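Local coordinates for protein glucanase (Clostridium thermocellum, PDB 5GXX) that probably cleaves internal beta-1,4-glucosidic bonds of cellulose as a family 9 endoglucanase of the cellulosome, at residues D514-P519 with S533-T538; I463-N468 with L481-Y486. The protein carries 1 engineered substitution. All blocks are in the same frame, centred on the assembly; numbering follows the deposited sequence.

In the fold
Both interactions lie in the cellulose-binding domain region, each centred about 34 Å from the centre of the chain. Their own centres are about 10 Å apart. Interaction 1 pairs the strands of a hairpin whose strand 515-524 is outermost in its sheet within this chain; V515 also makes backbone hydrogen bonds to the second subunit. Interaction 2 packs that sheet against the facing one. Strands 527-534 and 481-488 are neighbours, and Y534 N probably donates to L481 O (3.0 Å). The Y534 ring also reaches across to the opposing sheet, where its CD2 lies 3.7 Å from L467 CD2. At the far end of interaction 2, the Y485 side chain is about 8 Å from a calcium ion. D488 and E491 are among the residues at that calcium site.

Interaction 1 (D514-P519 with S533-T538); sequences DVEISP and SYIDGT
The chi1 of V515 (65°) places CG1 between the backbone N and the carbonyl carbon, which swings CG2 over one face of the Y534 ring. CG2 sits 3.9 Å from the ring centroid as a CH-pi contact, offset toward the rim. V515 CB also touches Y534 CE1. E516 has a similar chi1 (60°), but its extended chain runs along the other face of the sheet. There its CG packs 3.9 Å from S533 CB, and its carboxylate meets the end of I535.

The backbones form an antiparallel hairpin. V515 and Y534 are a non-hydrogen-bonded pair. E516 and S533 are the hydrogen-bonded pair, with E516 N to S533 O at 3.0 Å and S533 N to E516 O at 2.9 Å. Beyond the paired residues one more backbone bond follows: I535 N donates to D514 O (3.1 Å). A water also donates to D514 O (2.7 Å) and accepts from D536 N (2.8 Å), so it ties the loop at D536 to D514, just before the first strand.

D514 OD2 lies 3.4 Å from I535 CB, but the strongest polar partners of both acids are on the second subunit. D514 OD1 is hydrogen-bonded to T505 of the second subunit, and E516 OE2 forms a salt bridge with K503 of that subunit. This lysine would probably keep E516 ionised. The chemistry implies a division of labour: V515 and Y534 pack on the inner side, while the carboxylates of D514 and E516 serve the contact with the second subunit.

Interaction 2 (I463-N468 with L481-Y486); sequences IKALLN and LSYNYY
L467 meets two residues of the facing strand, L481 and Y483. Its CG is trans to the backbone N (chi1 178°), and CD2 reaches 3.9 Å from L481 CB. The L467 side chain also slides past that of Y483 in the opposite direction, with CB 3.9 Å from Y483 CE2. The Y483 side chain points across the gap, and its OH comes 3.3 Å from A465 CB. V588 and Y534 close in around L467, while I532 and M586 flank Y483. This is the tight part of the contact.

No direct hydrogen bond joins the two segments; side-chain packing and one water span the gap between them. They belong to opposing sheets of a beta sandwich, consistent with a family 3 cellulose-binding module. The strand axes come within 9.0 Å at an angle of 142°. Y483 OH is buried and is met by a water at 2.7 Å. The same water donates to A465 O (3.0 Å), so a single water links the two strands.

Toward the other end the contact is thinner. The I463 side chain comes at Y485 from the opposite direction, with CG1 3.7 Å from Y485 CE2 and CD1 near the hydroxyl. I556 and Y573 add to the packing around Y485. On the outer side of strand 463-468, K464 and L466 turn away from the sandwich and are partly exposed. K464 NZ makes a long, weak ion pair with E551.

Interaction 1 (D514-P519 with S533-T538)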
ATOM      1  N   ASP A 514       8.847  14.541  -9.380  1.00 18.80           N
ATOM      2  CA  ASP A 514       9.073  14.925 -10.780  1.00 18.88           C
ATOM      3  C   ASP A 514      10.573  14.833 -11.086  1.00 18.40           C
ATOM      4  O   ASP A 514      11.365  15.552 -10.466  1.00 18.33           O
ATOM      5  CB  ASP A 514       8.543  16.354 -10.987  1.00 19.77           C
ATOM      6  CG  ASP A 514       8.509  16.798 -12.449  1.00 23.09           C
ATOM      7  OD1 ASP A 514       8.164  16.003 -13.358  1.00 22.70           O
ATOM      8  OD2 ASP A 514       8.795  17.993 -12.698  1.00 23.41           O
ATOM      9  N   VAL A 515      10.969  13.955 -12.014  1.00 16.72           N
ATOM     10  CA  VAL A 515      12.371  13.616 -12.224  1.00 17.65           C
ATOM     11  C   VAL A 515      12.711  13.483 -13.711  1.00 17.06           C
ATOM     12  O   VAL A 515      11.878  13.079 -14.522  1.00 18.34           O
ATOM     13  CB  VAL A 515      12.731  12.305 -11.483  1.00 16.82           C
ATOM     14  CG1 VAL A 515      11.965  11.119 -12.059  1.00 18.74           C
ATOM     15  CG2 VAL A 515      14.227  12.016 -11.481  1.00 19.46           C
ATOM     16  N   GLU A 516      13.940  13.833 -14.065  1.00 18.57           N
ATOM     17  CA  GLU A 516      14.462  13.546 -15.394  1.00 19.45           C
ATOM     18  C   GLU A 516      15.824  12.868 -15.290  1.00 19.56           C
ATOM     19  O   GLU A 516      16.545  13.032 -14.299  1.00 19.44           O
ATOM     20  CB  GLU A 516      14.491  14.789 -16.285  1.00 21.31           C
ATOM     21  CG  GLU A 516      15.354  15.899 -15.723  1.00 23.93           C
ATOM     22  CD  GLU A 516      15.697  17.009 -16.706  1.00 29.77           C
ATOM     23  OE1 GLU A 516      15.553  16.842 -17.939  1.00 32.52           O
ATOM     24  OE2 GLU A 516      16.150  18.068 -16.220  1.00 30.15           O
ATOM     25  N   ILE A 517      16.132  12.056 -16.295  1.00 18.93           N
ATOM     26  CA  ILE A 517      17.446  11.437 -16.423  1.00 19.39           C
ATOM     27  C   ILE A 517      18.062  11.958 -17.706  1.00 19.69           C
ATOM     28  O   ILE A 517      17.427  11.922 -18.761  1.00 20.06           O
ATOM     29  CB  ILE A 517      17.410   9.889 -16.452  1.00 19.48           C
ATOM     30  CG1 ILE A 517      16.620   9.325 -15.265  1.00 19.69           C
ATOM     31  CG2 ILE A 517      18.843   9.348 -16.456  1.00 20.71           C
ATOM     32  CD1 ILE A 517      16.549   7.803 -15.243  1.00 22.08           C
ATOM     33  N   SER A 518      19.291  12.452 -17.620  1.00 19.33           N
ATOM     34  CA  SER A 518      19.945  12.987 -18.806  1.00 20.22           C
ATOM     35  C   SER A 518      20.339  11.850 -19.745  1.00 21.32           C
ATOM     36  O   SER A 518      20.421  10.695 -19.313  1.00 20.97           O
ATOM     37  CB  SER A 518      21.206  13.752 -18.409  1.00 19.42           C
ATOM     38  OG  SER A 518      22.242  12.863 -18.037  1.00 21.18           O
ATOM     39  N   PRO A 519      20.608  12.176 -21.022  1.00 22.45           N
ATOM     40  CA  PRO A 519      21.288  11.197 -21.862  1.00 21.80           C
ATOM     41  C   PRO A 519      22.686  10.935 -21.299  1.00 20.71           C
ATOM     42  O   PRO A 519      23.168  11.695 -20.451  1.00 21.80           O
ATOM     43  CB  PRO A 519      21.374  11.884 -23.236  1.00 23.02           C
ATOM     44  CG  PRO A 519      20.466  13.072 -23.174  1.00 23.75           C
ATOM     45  CD  PRO A 519      20.329  13.441 -21.727  1.00 22.32           C
ATOM     46  N   SER A 533      17.941  14.347 -12.114  1.00 15.56           N
ATOM     47  CA  SER A 533      17.550  15.656 -11.581  1.00 16.56           C
ATOM     48  C   SER A 533      16.115  15.651 -11.065  1.00 15.98           C
ATOM     49  O   SER A 533      15.207  15.203 -11.771  1.00 15.34           O
ATOM     50  CB  SER A 533      17.659  16.737 -12.670  1.00 16.54           C
ATOM     51  OG  SER A 533      19.002  16.866 -13.109  1.00 18.22           O
ATOM     52  N   TYR A 534      15.886  16.169  -9.861  1.00 15.65           N
ATOM     53  CA  TYR A 534      14.534  16.339  -9.337  1.00 16.08           C
ATOM     54  C   TYR A 534      14.190  17.797  -9.513  1.00 16.57           C
ATOM     55  O   TYR A 534      14.871  18.675  -8.971  1.00 16.00           O
ATOM     56  CB  TYR A 534      14.421  15.914  -7.875  1.00 16.20           C
ATOM     57  CG  TYR A 534      14.469  14.411  -7.790  1.00 17.02           C
ATOM     58  CD1 TYR A 534      13.311  13.657  -7.962  1.00 15.08           C
ATOM     59  CD2 TYR A 534      15.675  13.745  -7.601  1.00 16.41           C
ATOM     60  CE1 TYR A 534      13.355  12.268  -7.913  1.00 16.01           C
ATOM     61  CE2 TYR A 534      15.735  12.356  -7.552  1.00 17.93           C
ATOM     62  CZ  TYR A 534      14.570  11.626  -7.720  1.00 18.36           C
ATOM     63  OH  TYR A 534      14.618  10.250  -7.660  1.00 17.59           O
ATOM     64  N   ILE A 535      13.162  18.039 -10.313  1.00 17.57           N
ATOM     65  CA  ILE A 535      12.848  19.385 -10.771  1.00 19.38           C
ATOM     66  C   ILE A 535      12.358  20.233  -9.602  1.00 19.62           C
ATOM     67  O   ILE A 535      12.739  21.403  -9.472  1.00 20.92           O
ATOM     68  CB  ILE A 535      11.802  19.353 -11.900  1.00 20.36           C
ATOM     69  CG1 ILE A 535      12.333  18.644 -13.159  1.00 22.77           C
ATOM     70  CG2 ILE A 535      11.278  20.755 -12.193  1.00 20.24           C
ATOM     71  CD1 ILE A 535      13.677  19.107 -13.686  1.00 27.93           C
ATOM     72  N   ASP A 536      11.545  19.639  -8.734  1.00 19.03           N
ATOM     73  CA  ASP A 536      11.246  20.297  -7.470  1.00 18.18           C
ATOM     74  C   ASP A 536      11.779  19.491  -6.301  1.00 15.94           C
ATOM     75  O   ASP A 536      11.037  18.793  -5.599  1.00 17.27           O
ATOM     76  CB  ASP A 536       9.751  20.579  -7.311  1.00 19.70           C
ATOM     77  CG  ASP A 536       9.434  21.386  -6.059  1.00 20.76           C
ATOM     78  OD1 ASP A 536      10.370  21.811  -5.339  1.00 22.51           O
ATOM     79  OD2 ASP A 536       8.230  21.548  -5.767  1.00 25.36           O
ATOM     80  N   GLY A 537      13.083  19.614  -6.090  1.00 16.11           N
ATOM     81  CA  GLY A 537      13.712  18.869  -5.020  1.00 14.68           C
ATOM     82  C   GLY A 537      13.212  19.225  -3.632  1.00 15.45           C
ATOM     83  O   GLY A 537      13.553  18.509  -2.700  1.00 14.76           O
ATOM     84  N   THR A 538      12.440  20.299  -3.452  1.00 16.19           N
ATOM     85  CA  THR A 538      11.970  20.608  -2.099  1.00 16.98           C
ATOM     86  C   THR A 538      11.001  19.540  -1.588  1.00 16.06           C
ATOM     87  O   THR A 538      10.739  19.449  -0.384  1.00 15.89           O
ATOM     88  CB  THR A 538      11.287  21.983  -1.973  1.00 16.65           C
ATOM     89  OG1 THR A 538      10.047  21.966  -2.694  1.00 19.91           O
ATOM     90  CG2 THR A 538      12.193  23.107  -2.489  1.00 17.27           C
TER
HETATM   91  O   HOH W   1      11.055  16.906  -8.145  1.00 17.72           O

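Interaction 2 (I463-N468 with L481-Y486)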
ATOM      1  N   ILE A 463      20.257  -0.024 -10.955  1.00 17.47           N
ATOM      2  CA  ILE A 463      20.533   0.611  -9.663  1.00 16.82           C
ATOM      3  C   ILE A 463      19.221   1.020  -8.994  1.00 17.16           C
ATOM      4  O   ILE A 463      18.338   1.567  -9.651  1.00 17.28           O
ATOM      5  CB  ILE A 463      21.403   1.878  -9.863  1.00 16.50           C
ATOM      6  CG1 ILE A 463      22.767   1.571 -10.502  1.00 16.97           C
ATOM      7  CG2 ILE A 463      21.620   2.614  -8.541  1.00 16.06           C
ATOM      8  CD1 ILE A 463      23.596   0.559  -9.754  1.00 18.29           C
ATOM      9  N   LYS A 464      19.101   0.738  -7.699  1.00 17.43           N
ATOM     10  CA  LYS A 464      18.091   1.377  -6.864  1.00 17.90           C
ATOM     11  C   LYS A 464      18.797   2.515  -6.123  1.00 18.02           C
ATOM     12  O   LYS A 464      19.794   2.294  -5.425  1.00 17.53           O
ATOM     13  CB  LYS A 464      17.455   0.375  -5.894  1.00 18.51           C
ATOM     14  CG  LYS A 464      16.511   0.997  -4.891  1.00 19.67           C
ATOM     15  CD  LYS A 464      16.047  -0.054  -3.905  1.00 23.48           C
ATOM     16  CE  LYS A 464      15.219   0.527  -2.774  1.00 28.65           C
ATOM     17  NZ  LYS A 464      14.631  -0.566  -1.944  1.00 32.84           N
ATOM     18  N   ALA A 465      18.277   3.729  -6.285  1.00 15.01           N
ATOM     19  CA  ALA A 465      18.913   4.896  -5.666  1.00 14.99           C
ATOM     20  C   ALA A 465      17.911   5.767  -4.907  1.00 15.42           C
ATOM     21  O   ALA A 465      16.849   6.103  -5.420  1.00 15.54           O
ATOM     22  CB  ALA A 465      19.631   5.707  -6.730  1.00 14.78           C
ATOM     23  N   LEU A 466      18.283   6.132  -3.682  1.00 15.37           N
ATOM     24  CA  LEU A 466      17.450   6.973  -2.833  1.00 15.91           C
ATOM     25  C   LEU A 466      18.198   8.271  -2.573  1.00 16.19           C
ATOM     26  O   LEU A 466      19.226   8.264  -1.902  1.00 16.55           O
ATOM     27  CB  LEU A 466      17.189   6.272  -1.497  1.00 15.80           C
ATOM     28  CG  LEU A 466      15.899   5.448  -1.442  1.00 16.26           C
ATOM     29  CD1 LEU A 466      15.932   4.243  -2.385  1.00 19.42           C
ATOM     30  CD2 LEU A 466      15.689   5.011   0.014  1.00 18.00           C
ATOM     31  N   LEU A 467      17.693   9.369  -3.128  1.00 16.07           N
ATOM     32  CA  LEU A 467      18.287  10.686  -2.856  1.00 16.23           C
ATOM     33  C   LEU A 467      17.662  11.224  -1.568  1.00 15.43           C
ATOM     34  O   LEU A 467      16.450  11.452  -1.494  1.00 15.70           O
ATOM     35  CB  LEU A 467      18.063  11.649  -4.019  1.00 15.43           C
ATOM     36  CG  LEU A 467      18.618  13.064  -3.777  1.00 16.81           C
ATOM     37  CD1 LEU A 467      20.121  13.076  -3.509  1.00 18.66           C
ATOM     38  CD2 LEU A 467      18.271  13.994  -4.935  1.00 16.92           C
ATOM     39  N   ASN A 468      18.509  11.399  -0.559  1.00 15.49           N
ATOM     40  CA  ASN A 468      18.108  11.730   0.810  1.00 14.37           C
ATOM     41  C   ASN A 468      18.222  13.223   1.137  1.00 14.25           C
ATOM     42  O   ASN A 468      19.218  13.861   0.814  1.00 15.41           O
ATOM     43  CB  ASN A 468      18.991  10.980   1.819  1.00 15.92           C
ATOM     44  CG  ASN A 468      18.592   9.530   2.011  1.00 15.03           C
ATOM     45  OD1 ASN A 468      18.114   9.147   3.078  1.00 16.85           O
ATOM     46  ND2 ASN A 468      18.840   8.698   1.002  1.00 16.92           N
ATOM     47  N   LEU A 481      18.046  19.830  -6.929  1.00 15.09           N
ATOM     48  CA  LEU A 481      18.835  18.669  -6.515  1.00 15.93           C
ATOM     49  C   LEU A 481      19.100  17.768  -7.708  1.00 16.19           C
ATOM     50  O   LEU A 481      18.202  17.533  -8.518  1.00 17.23           O
ATOM     51  CB  LEU A 481      18.099  17.854  -5.449  1.00 16.16           C
ATOM     52  CG  LEU A 481      18.206  18.381  -4.018  1.00 15.54           C
ATOM     53  CD1 LEU A 481      17.359  17.458  -3.146  1.00 15.31           C
ATOM     54  CD2 LEU A 481      19.647  18.453  -3.529  1.00 18.45           C
ATOM     55  N   SER A 482      20.313  17.229  -7.780  1.00 16.80           N
ATOM     56  CA  SER A 482      20.646  16.196  -8.766  1.00 15.78           C
ATOM     57  C   SER A 482      21.756  15.304  -8.234  1.00 18.24           C
ATOM     58  O   SER A 482      22.458  15.638  -7.273  1.00 17.28           O
ATOM     59  CB  SER A 482      21.036  16.771 -10.134  1.00 17.51           C
ATOM     60  OG  SER A 482      22.267  17.479 -10.070  1.00 16.30           O
ATOM     61  N   TYR A 483      21.905  14.146  -8.859  1.00 16.86           N
ATOM     62  CA  TYR A 483      23.072  13.332  -8.592  1.00 16.72           C
ATOM     63  C   TYR A 483      23.545  12.667  -9.877  1.00 17.41           C
ATOM     64  O   TYR A 483      22.774  12.522 -10.837  1.00 19.41           O
ATOM     65  CB  TYR A 483      22.812  12.309  -7.479  1.00 16.23           C
ATOM     66  CG  TYR A 483      21.732  11.279  -7.765  1.00 16.10           C
ATOM     67  CD1 TYR A 483      22.028  10.137  -8.506  1.00 17.05           C
ATOM     68  CD2 TYR A 483      20.438  11.435  -7.279  1.00 14.87           C
ATOM     69  CE1 TYR A 483      21.069   9.175  -8.743  1.00 16.31           C
ATOM     70  CE2 TYR A 483      19.463  10.465  -7.503  1.00 16.41           C
ATOM     71  CZ  TYR A 483      19.792   9.346  -8.246  1.00 15.09           C
ATOM     72  OH  TYR A 483      18.839   8.383  -8.502  1.00 14.85           O
ATOM     73  N   ASN A 484      24.807  12.257  -9.888  1.00 17.94           N
ATOM     74  CA  ASN A 484      25.402  11.662 -11.081  1.00 17.63           C
ATOM     75  C   ASN A 484      25.825  10.210 -10.870  1.00 18.35           C
ATOM     76  O   ASN A 484      26.289   9.840  -9.782  1.00 19.25           O
ATOM     77  CB  ASN A 484      26.618  12.484 -11.515  1.00 18.58           C
ATOM     78  CG  ASN A 484      26.269  13.900 -11.942  1.00 19.12           C
ATOM     79  OD1 ASN A 484      25.112  14.243 -12.182  1.00 18.44           O
ATOM     80  ND2 ASN A 484      27.300  14.735 -12.075  1.00 18.96           N
ATOM     81  N   TYR A 485      25.635   9.395 -11.914  1.00 18.50           N
ATOM     82  CA  TYR A 485      26.115   8.016 -11.931  1.00 18.71           C
ATOM     83  C   TYR A 485      27.166   7.893 -13.040  1.00 19.60           C
ATOM     84  O   TYR A 485      26.844   8.023 -14.220  1.00 19.90           O
ATOM     85  CB  TYR A 485      24.965   7.018 -12.191  1.00 18.58           C
ATOM     86  CG  TYR A 485      25.423   5.576 -12.088  1.00 17.42           C
ATOM     87  CD1 TYR A 485      25.922   4.902 -13.207  1.00 20.17           C
ATOM     88  CD2 TYR A 485      25.372   4.893 -10.871  1.00 15.34           C
ATOM     89  CE1 TYR A 485      26.378   3.584 -13.100  1.00 17.23           C
ATOM     90  CE2 TYR A 485      25.811   3.580 -10.766  1.00 19.66           C
ATOM     91  CZ  TYR A 485      26.313   2.936 -11.880  1.00 19.09           C
ATOM     92  OH  TYR A 485      26.739   1.635 -11.707  1.00 22.08           O
ATOM     93  N   TYR A 486      28.416   7.655 -12.646  1.00 20.36           N
ATOM     94  CA  TYR A 486      29.550   7.632 -13.560  1.00 21.84           C
ATOM     95  C   TYR A 486      29.980   6.224 -13.950  1.00 21.88           C
ATOM     96  O   TYR A 486      30.064   5.328 -13.105  1.00 22.40           O
ATOM     97  CB  TYR A 486      30.767   8.319 -12.926  1.00 21.76           C
ATOM     98  CG  TYR A 486      30.584   9.765 -12.550  1.00 22.57           C
ATOM     99  CD1 TYR A 486      30.807  10.781 -13.478  1.00 23.55           C
ATOM    100  CD2 TYR A 486      30.232  10.116 -11.255  1.00 20.13           C
ATOM    101  CE1 TYR A 486      30.660  12.120 -13.135  1.00 21.12           C
ATOM    102  CE2 TYR A 486      30.088  11.451 -10.906  1.00 20.88           C
ATOM    103  CZ  TYR A 486      30.299  12.442 -11.849  1.00 22.13           C
ATOM    104  OH  TYR A 486      30.150  13.762 -11.482  1.00 22.58           O
TER
HETATM  105  O   HOH W   2      16.779   8.753  -6.753  1.00 15.73           O